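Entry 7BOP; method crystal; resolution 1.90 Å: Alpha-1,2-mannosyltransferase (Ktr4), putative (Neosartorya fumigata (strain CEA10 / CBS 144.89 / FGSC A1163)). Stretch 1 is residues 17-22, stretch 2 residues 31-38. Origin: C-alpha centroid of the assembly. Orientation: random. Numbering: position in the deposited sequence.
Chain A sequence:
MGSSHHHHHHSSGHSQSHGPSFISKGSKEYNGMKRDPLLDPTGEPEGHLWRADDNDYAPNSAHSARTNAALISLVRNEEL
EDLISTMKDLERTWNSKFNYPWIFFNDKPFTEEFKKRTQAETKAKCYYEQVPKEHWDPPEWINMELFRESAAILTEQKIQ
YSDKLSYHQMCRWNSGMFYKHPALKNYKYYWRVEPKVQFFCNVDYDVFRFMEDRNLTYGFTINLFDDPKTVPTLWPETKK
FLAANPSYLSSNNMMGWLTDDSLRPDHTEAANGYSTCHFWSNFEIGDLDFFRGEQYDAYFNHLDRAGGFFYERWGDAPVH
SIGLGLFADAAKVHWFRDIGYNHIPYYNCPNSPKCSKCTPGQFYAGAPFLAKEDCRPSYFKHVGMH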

ATOM      1  N   SER A  17     -14.480 -17.059  14.307  1.00 88.98           N
ATOM      2  CA  SER A  17     -14.024 -17.813  13.098  1.00 90.65           C
ATOM      3  C   SER A  17     -12.769 -17.176  12.494  1.00 90.83           C
ATOM      4  O   SER A  17     -11.757 -17.859  12.281  1.00 87.77           O
ATOM      5  CB  SER A  17     -15.145 -17.879  12.057  1.00 90.65           C
ATOM      6  OG  SER A  17     -14.836 -18.816  11.044  1.00 93.33           O
ATOM      7  N   HIS A  18     -12.844 -15.862  12.252  1.00 89.29           N
ATOM      8  CA  HIS A  18     -11.692 -15.045  11.804  1.00 85.20           C
ATOM      9  C   HIS A  18     -10.692 -14.670  12.928  1.00 79.99           C
ATOM     10  O   HIS A  18      -9.844 -13.787  12.730  1.00 73.02           O
ATOM     11  CB  HIS A  18     -12.182 -13.760  11.092  1.00 85.71           C
ATOM     12  CG  HIS A  18     -12.849 -12.767  12.002  1.00 88.06           C
ATOM     13  ND1 HIS A  18     -12.145 -11.929  12.845  1.00 89.38           N
ATOM     14  CD2 HIS A  18     -14.158 -12.479  12.198  1.00 89.08           C
ATOM     15  CE1 HIS A  18     -12.992 -11.174  13.522  1.00 88.36           C
ATOM     16  NE2 HIS A  18     -14.219 -11.486  13.148  1.00 89.47           N
ATOM     17  N   GLY A  19     -10.797 -15.315  14.095  1.00 73.61           N
ATOM     18  CA  GLY A  19      -9.923 -15.037  15.228  1.00 68.86           C
ATOM     19  C   GLY A  19      -8.528 -15.630  15.089  1.00 64.30           C
ATOM     20  O   GLY A  19      -8.231 -16.336  14.113  1.00 57.38           O
ATOM     21  N   PRO A  20      -7.653 -15.338  16.068  1.00 63.11           N
ATOM     22  CA  PRO A  20      -6.283 -15.842  16.052  1.00 62.60           C
ATOM     23  C   PRO A  20      -6.172 -17.317  16.439  1.00 65.14           C
ATOM     24  O   PRO A  20      -6.927 -17.795  17.290  1.00 63.88           O
ATOM     25  CB  PRO A  20      -5.583 -14.968  17.095  1.00 63.45           C
ATOM     26  CG  PRO A  20      -6.662 -14.593  18.054  1.00 63.81           C
ATOM     27  CD  PRO A  20      -7.900 -14.446  17.221  1.00 63.66           C
ATOM     28  N   SER A  21      -5.235 -18.016  15.797  1.00 69.75           N
ATOM     29  CA  SER A  21      -4.841 -19.378  16.167  1.00 73.37           C
ATOM     30  C   SER A  21      -3.568 -19.299  17.005  1.00 75.36           C
ATOM     31  O   SER A  21      -2.626 -18.592  16.623  1.00 69.93           O
ATOM     32  CB  SER A  21      -4.573 -20.226  14.917  1.00 73.02           C
ATOM     33  OG  SER A  21      -4.145 -21.536  15.258  1.00 73.54           O
ATOM     34  N   PHE A  22      -3.556 -20.017  18.136  1.00 77.71           N
ATOM     35  CA  PHE A  22      -2.376 -20.144  19.006  1.00 80.68           C
ATOM     36  C   PHE A  22      -1.934 -21.615  19.094  1.00 87.09           C
ATOM     37  O   PHE A  22      -2.785 -22.512  19.121  1.00 89.22           O
ATOM     38  CB  PHE A  22      -2.674 -19.595  20.409  1.00 77.57           C
ATOM     39  CG  PHE A  22      -2.939 -18.111  20.446  1.00 76.52           C
ATOM     40  CD1 PHE A  22      -1.887 -17.202  20.562  1.00 75.75           C
ATOM     41  CD2 PHE A  22      -4.240 -17.614  20.373  1.00 75.18           C
ATOM     42  CE1 PHE A  22      -2.127 -15.832  20.597  1.00 73.10           C
ATOM     43  CE2 PHE A  22      -4.483 -16.245  20.407  1.00 73.91           C
ATOM     44  CZ  PHE A  22      -3.426 -15.354  20.518  1.00 71.17           C
ATOM     45  N   ASN A  31      -0.134 -17.965  15.705  1.00 44.04           N
ATOM     46  CA  ASN A  31       0.218 -18.780  14.534  1.00 46.73           C
ATOM     47  C   ASN A  31      -0.634 -18.479  13.285  1.00 43.98           C
ATOM     48  O   ASN A  31      -0.811 -19.339  12.427  1.00 43.93           O
ATOM     49  CB  ASN A  31       0.098 -20.265  14.911  1.00 51.64           C
ATOM     50  CG  ASN A  31       0.819 -21.185  13.937  1.00 58.94           C
ATOM     51  OD1 ASN A  31       1.820 -20.807  13.324  1.00 60.68           O
ATOM     52  ND2 ASN A  31       0.308 -22.406  13.787  1.00 64.88           N
ATOM     53  N   GLY A  32      -1.128 -17.252  13.170  1.00 41.86           N
ATOM     54  CA  GLY A  32      -1.943 -16.847  12.027  1.00 42.11           C
ATOM     55  C   GLY A  32      -3.434 -17.009  12.265  1.00 42.68           C
ATOM     56  O   GLY A  32      -3.883 -17.200  13.403  1.00 41.81           O
ATOM     57  N   MET A  33      -4.209 -16.942  11.186  1.00 41.33           N
ATOM     58  CA  MET A  33      -5.661 -16.992  11.307  1.00 44.00           C
ATOM     59  C   MET A  33      -6.165 -18.420  11.464  1.00 42.57           C
ATOM     60  O   MET A  33      -5.598 -19.335  10.880  1.00 40.35           O
ATOM     61  CB  MET A  33      -6.335 -16.337  10.112  1.00 45.58           C
ATOM     62  CG  MET A  33      -7.700 -15.813  10.493  1.00 46.17           C
ATOM     63  SD  MET A  33      -8.370 -14.665   9.320  1.00 49.69           S
ATOM     64  CE  MET A  33      -7.219 -13.330   9.237  1.00 49.73           C
ATOM     65  N   LYS A  34      -7.206 -18.590  12.278  1.00 44.23           N
ATOM     66  CA  LYS A  34      -7.844 -19.896  12.496  1.00 49.81           C
ATOM     67  C   LYS A  34      -8.602 -20.324  11.252  1.00 46.22           C
ATOM     68  O   LYS A  34      -8.339 -21.385  10.697  1.00 48.35           O
ATOM     69  CB  LYS A  34      -8.831 -19.860  13.677  1.00 56.21           C
ATOM     70  CG  LYS A  34      -8.213 -20.080  15.049  1.00 66.30           C
ATOM     71  CD  LYS A  34      -9.157 -19.687  16.186  1.00 72.46           C
ATOM     72  CE  LYS A  34     -10.417 -20.542  16.250  1.00 77.58           C
ATOM     73  NZ  LYS A  34     -11.397 -19.956  17.202  1.00 82.35           N
ATOM     74  N   ARG A  35      -9.566 -19.497  10.846  1.00 44.88           N
ATOM     75  CA  ARG A  35     -10.350 -19.752   9.641  1.00 44.58           C
ATOM     76  C   ARG A  35     -10.362 -18.499   8.786  1.00 38.72           C
ATOM     77  O   ARG A  35     -10.926 -17.473   9.162  1.00 38.88           O
ATOM     78  CB  ARG A  35     -11.774 -20.216   9.942  1.00 48.73           C
ATOM     79  CG  ARG A  35     -12.346 -20.984   8.753  1.00 55.87           C
ATOM     80  CD  ARG A  35     -13.844 -21.207   8.811  1.00 60.45           C
ATOM     81  NE  ARG A  35     -14.340 -21.699   7.520  1.00 63.64           N
ATOM     82  CZ  ARG A  35     -14.589 -20.944   6.446  1.00 66.75           C
ATOM     83  NH1 ARG A  35     -15.035 -21.520   5.330  1.00 65.66           N
ATOM     84  NH2 ARG A  35     -14.393 -19.620   6.464  1.00 69.34           N
ATOM     85  N   ASP A  36      -9.724 -18.598   7.633  1.00 35.39           N
ATOM     86  CA  ASP A  36      -9.553 -17.447   6.762  1.00 33.49           C
ATOM     87  C   ASP A  36     -10.889 -17.172   6.048  1.00 32.57           C
ATOM     88  O   ASP A  36     -11.419 -18.074   5.390  1.00 31.62           O
ATOM     89  CB  ASP A  36      -8.420 -17.749   5.779  1.00 32.53           C
ATOM     90  CG  ASP A  36      -7.860 -16.503   5.107  1.00 31.94           C
ATOM     91  OD1 ASP A  36      -8.618 -15.564   4.782  1.00 31.79           O
ATOM     92  OD2 ASP A  36      -6.636 -16.465   4.897  1.00 30.49           O
ATOM     93  N   PRO A  37     -11.437 -15.934   6.160  1.00 33.31           N
ATOM     94  CA  PRO A  37     -12.649 -15.562   5.405  1.00 33.75           C
ATOM     95  C   PRO A  37     -12.525 -15.716   3.884  1.00 31.91           C
ATOM     96  O   PRO A  37     -13.538 -15.843   3.198  1.00 31.60           O
ATOM     97  CB  PRO A  37     -12.861 -14.078   5.744  1.00 34.91           C
ATOM     98  CG  PRO A  37     -12.075 -13.832   6.964  1.00 35.48           C
ATOM     99  CD  PRO A  37     -10.948 -14.811   6.982  1.00 34.44           C
ATOM    100  N   LEU A  38     -11.301 -15.714   3.373  1.00 30.10           N
ATOM    101  CA  LEU A  38     -11.060 -15.960   1.956  1.00 30.30           C
ATOM    102  C   LEU A  38     -11.513 -17.342   1.470  1.00 30.80           C
ATOM    103  O   LEU A  38     -11.700 -17.529   0.273  1.00 29.34           O
ATOM    104  CB  LEU A  38      -9.582 -15.758   1.628  1.00 29.39           C
ATOM    105  CG  LEU A  38      -9.066 -14.322   1.687  1.00 29.98           C
ATOM    106  CD1 LEU A  38      -7.545 -14.319   1.666  1.00 29.59           C
ATOM    107  CD2 LEU A  38      -9.611 -13.457   0.553  1.00 29.63           C
TER
HETATM  108  O   HOH W   1     -13.740 -16.954   8.941  1.00 61.94           O

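Residues 17-22 run antiparallel to residues 31-38, and the contact, which buries 488 Å² in all, is held together chiefly by the backbone. At its start, Ser17 O accepts a weak hydrogen bond from Arg35 N (3.1 Å), bent to 131° at the hydrogen. The Ser17 side chain adds a second link: its t rotamer brings OG to 3.4 Å from Arg35 CD, against the aliphatic part of the arginine, and a water lies 3.0 Å from Ser17 OG while donating to Arg35 O at 2.9 Å, so that it bridges the two residues.

His18 contributes carbon rather than polar contacts. Its CB sits 4.1 Å from Pro37 CG and 4.3 Å from Met33 SD, while the imidazole leads away from the second stretch. Its carbonyl oxygen faces Met33 CG at 3.7 Å and, although buried by the contact, finds no hydrogen-bonding partner in the model.

At Gly19 the pairing becomes regular. Gly19 O receives a nearly linear hydrogen bond from Lys34 N (3.1 Å, 169°), and Ser21 N returns one to Gly32 O (2.9 Å, 166°). These two bonds flank Pro20 and Met33, a non-hydrogen-bonded antiparallel pair with CA atoms 4.9 Å apart and diverging side chains. Proline fits this position without losing a bond across the stretches, since its nitrogen has no hydrogen to donate.

Ser21 is bonded on both its backbone groups, its O accepting from Asn31 N at 2.7 Å. Its side chain points toward the second stretch, where CB packs against Lys34 CG at 3.6 Å; the lysine methylenes also reach Pro20, with CD 3.1 Å from Pro20 O. Between Asn31 and Met33 the chain turns at Gly32, whose positive phi of 93° and psi of -166° would jam a CB against the preceding carbonyl oxygen. Phe22 points away, leaving Ser21 as the last close contact.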